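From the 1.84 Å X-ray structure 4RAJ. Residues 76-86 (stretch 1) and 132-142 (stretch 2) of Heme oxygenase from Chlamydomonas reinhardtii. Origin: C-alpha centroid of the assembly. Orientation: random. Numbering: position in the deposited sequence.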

# COMPACT_ATOMS: atom_id res chain seq x y z
N LYS A 76 13.74 8.70 11.54
CA LYS A 76 14.10 9.74 12.51
C LYS A 76 14.93 9.18 13.67
O LYS A 76 15.88 9.82 14.12
N LYS A 77 14.57 7.99 14.16
CA LYS A 77 15.33 7.31 15.20
C LYS A 77 16.67 6.77 14.71
O LYS A 77 17.46 6.24 15.48
N GLY A 78 16.91 6.88 13.41
CA GLY A 78 18.10 6.32 12.81
C GLY A 78 18.17 4.81 12.93
O GLY A 78 19.22 4.26 13.25
N ASP A 79 17.06 4.13 12.69
CA ASP A 79 17.06 2.67 12.68
C ASP A 79 18.06 2.17 11.64
O ASP A 79 18.03 2.60 10.49
N ALA A 80 18.94 1.26 12.06
CA ALA A 80 20.01 0.78 11.19
C ALA A 80 19.48 0.24 9.87
O ALA A 80 20.04 0.53 8.82
N ASP A 81 18.39 -0.52 9.92
CA ASP A 81 17.90 -1.21 8.74
C ASP A 81 17.10 -0.29 7.83
O ASP A 81 17.36 -0.21 6.62
N VAL A 82 16.13 0.42 8.39
CA VAL A 82 15.28 1.28 7.58
C VAL A 82 16.12 2.41 6.97
O VAL A 82 15.92 2.79 5.82
N SER A 83 17.10 2.92 7.73
CA SER A 83 17.93 4.00 7.22
C SER A 83 18.71 3.58 5.98
O SER A 83 18.98 4.41 5.11
N LYS A 84 19.04 2.30 5.87
CA LYS A 84 19.73 1.82 4.68
C LYS A 84 18.88 2.01 3.43
O LYS A 84 19.41 2.08 2.33
N PHE A 85 17.56 2.10 3.62
CA PHE A 85 16.61 2.19 2.52
C PHE A 85 16.12 3.61 2.26
O PHE A 85 15.26 3.83 1.41
N LYS A 86 16.65 4.58 3.01
CA LYS A 86 16.19 5.96 2.91
C LYS A 86 16.07 6.47 1.47
O LYS A 86 15.05 7.05 1.10
N LEU A 132 4.94 -2.20 14.99
CA LEU A 132 6.16 -2.58 14.30
C LEU A 132 7.15 -1.43 14.32
O LEU A 132 8.34 -1.65 14.49
N GLY A 133 6.64 -0.22 14.16
CA GLY A 133 7.49 0.96 14.11
C GLY A 133 8.22 1.16 15.42
O GLY A 133 9.38 1.58 15.45
N ARG A 134 7.53 0.84 16.51
CA ARG A 134 8.10 0.98 17.84
C ARG A 134 9.11 -0.12 18.15
O ARG A 134 10.23 0.17 18.56
N SER A 135 8.72 -1.38 17.94
CA SER A 135 9.50 -2.51 18.44
C SER A 135 10.40 -3.23 17.42
O SER A 135 11.44 -3.76 17.79
N SER A 136 10.01 -3.27 16.14
CA SER A 136 10.88 -3.91 15.15
C SER A 136 10.73 -3.28 13.77
O SER A 136 10.09 -3.84 12.88
N PRO A 137 11.35 -2.10 13.59
CA PRO A 137 11.12 -1.32 12.37
C PRO A 137 11.55 -2.02 11.09
O PRO A 137 10.97 -1.73 10.06
N ALA A 138 12.53 -2.93 11.13
CA ALA A 138 12.91 -3.62 9.90
C ALA A 138 11.74 -4.37 9.23
O ALA A 138 11.70 -4.49 8.00
N LEU A 139 10.79 -4.85 10.04
CA LEU A 139 9.66 -5.63 9.52
C LEU A 139 8.70 -4.77 8.68
O LEU A 139 7.92 -5.29 7.89
N LEU A 140 8.78 -3.45 8.87
CA LEU A 140 8.04 -2.51 8.03
C LEU A 140 8.43 -2.66 6.55
O LEU A 140 7.62 -2.38 5.65
N LEU A 141 9.65 -3.10 6.30
CA LEU A 141 10.13 -3.20 4.92
C LEU A 141 9.41 -4.30 4.15
O LEU A 141 9.27 -4.22 2.93
N ALA A 142 8.91 -5.31 4.87
CA ALA A 142 8.09 -6.34 4.26
C ALA A 142 6.76 -5.76 3.83
O ALA A 142 6.19 -6.19 2.82

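The two stretches bury 396 Å² between them, both sides summed, and come closest in backbone at Asp81 and Ala138, whose CA atoms lie 5.7 Å apart; Lys77 CA and Arg134 CA are 10.0 Å apart, so contact there depends on a long side chain.

One hydrogen bond crosses the interface. The CA-to-CB bond of Lys77 points toward stretch 2, and its side chain (chi1 to chi4 m, t, m, t) carries NZ to 2.9 Å from Gly133 O. Gly133 lies near the end of a helix that gives way at Ser136, and its carbonyl serves as acceptor for the ammonium group. NZ of Lys77 also lies 3.7 Å from Arg134 O, a proximity rather than a bond.

The apolar contacts follow the helical turn of stretch 1. Val82, chi1 t, leaves the backbone sideways, yet its CG2 reaches 3.9 Å from Pro137 CB and 3.5 Å from Pro137 O. Further along, Phe85 (chi1 m, chi2 74°) and Leu141 (m, t) point toward each other's stretch. Leu141 CD1 sits 3.9 Å from the Phe85 ring centroid and 27° off the ring normal, which identifies a CH-pi contact over the face; the closest pair is Phe85 CE1 to Leu141 CD1 at 3.5 Å. Leu141 has the largest area covered by the other stretch, 83 Å².

Two carboxylates make mixed contacts. Asp79, chi1 t, caps the helix of its own stretch: OD2 accepts from Val82 N at 3.0 Å with a nearly straight 172° angle, and weakly from Asp81 N at 2.9 Å and 129°. Its other oxygen, OD1, packs 3.3 Å from Pro137 CG. Asp81, chi1 m, sets OD2 3.5 Å from Ala138 CB, while its OD1 is hydrogen-bonded elsewhere in the structure.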

# COMPACT_ATOMS: atom_id res chain seq x y z
CB LYS A 76 12.84 10.42 13.03
CG LYS A 76 13.10 11.64 13.90
CD LYS A 76 11.81 12.37 14.23
CE LYS A 76 10.83 12.28 13.06
NZ LYS A 76 9.66 13.19 13.22
CB LYS A 77 14.53 6.14 15.79
CG LYS A 77 13.33 6.52 16.63
CD LYS A 77 12.68 5.28 17.25
CE LYS A 77 12.56 4.13 16.24
NZ LYS A 77 11.57 3.09 16.65
CB ASP A 79 15.66 2.12 12.38
CG ASP A 79 15.64 0.60 12.37
OD1 ASP A 79 15.43 0.01 13.45
OD2 ASP A 79 15.84 0.00 11.30
CB ALA A 80 20.82 -0.30 11.91
CB ASP A 81 17.03 -2.41 9.16
CG ASP A 81 17.82 -3.46 9.92
OD1 ASP A 81 18.87 -3.91 9.41
OD2 ASP A 81 17.40 -3.82 11.04
CB VAL A 82 14.10 1.85 8.38
CG1 VAL A 82 13.21 2.72 7.50
CG2 VAL A 82 13.28 0.71 8.97
CB SER A 83 18.90 4.49 8.29
OG SER A 83 18.17 5.07 9.36
CB LYS A 84 20.12 0.35 4.84
CG LYS A 84 21.23 0.13 5.87
CD LYS A 84 21.57 -1.34 6.01
CE LYS A 84 22.75 -1.55 6.95
NZ LYS A 84 24.01 -0.98 6.41
CB PHE A 85 15.39 1.28 2.80
CG PHE A 85 15.68 -0.19 2.66
CD1 PHE A 85 16.42 -0.87 3.63
CD2 PHE A 85 15.23 -0.90 1.55
CE1 PHE A 85 16.70 -2.23 3.49
CE2 PHE A 85 15.50 -2.25 1.41
CZ PHE A 85 16.23 -2.92 2.39
CB LYS A 86 17.11 6.89 3.70
CG LYS A 86 16.75 8.37 3.58
CD LYS A 86 17.08 9.10 4.87
CE LYS A 86 16.83 10.60 4.75
NZ LYS A 86 16.96 11.27 6.07
CB LEU A 132 5.87 -3.01 12.85
CG LEU A 132 5.20 -4.35 12.60
CD1 LEU A 132 4.99 -4.52 11.09
CD2 LEU A 132 6.02 -5.52 13.19
CB ARG A 134 6.99 0.97 18.89
CG ARG A 134 6.68 2.34 19.49
CD ARG A 134 5.19 2.51 19.78
NE ARG A 134 4.54 1.28 20.23
CZ ARG A 134 3.33 0.88 19.84
NH1 ARG A 134 2.63 1.63 19.00
NH2 ARG A 134 2.82 -0.26 20.29
CB SER A 135 8.56 -3.52 19.10
OG SER A 135 7.59 -4.02 18.19
CB SER A 136 10.58 -5.40 15.05
OG SER A 136 9.18 -5.63 15.07
CB PRO A 137 11.95 -0.06 12.60
CG PRO A 137 12.14 0.01 14.08
CD PRO A 137 12.23 -1.41 14.54
CB ALA A 138 14.06 -4.60 10.19
CB LEU A 139 8.88 -6.30 10.68
CG LEU A 139 9.68 -7.35 11.47
CD1 LEU A 139 8.81 -8.15 12.48
CD2 LEU A 139 10.41 -8.29 10.52
CB LEU A 140 8.31 -1.07 8.48
CG LEU A 140 7.73 -0.63 9.83
CD1 LEU A 140 8.23 0.79 10.21
CD2 LEU A 140 6.20 -0.70 9.78
CB LEU A 141 11.66 -3.43 4.89
CG LEU A 141 12.54 -2.30 5.45
CD1 LEU A 141 13.98 -2.79 5.61
CD2 LEU A 141 12.52 -1.06 4.56
CB ALA A 142 7.87 -7.51 5.24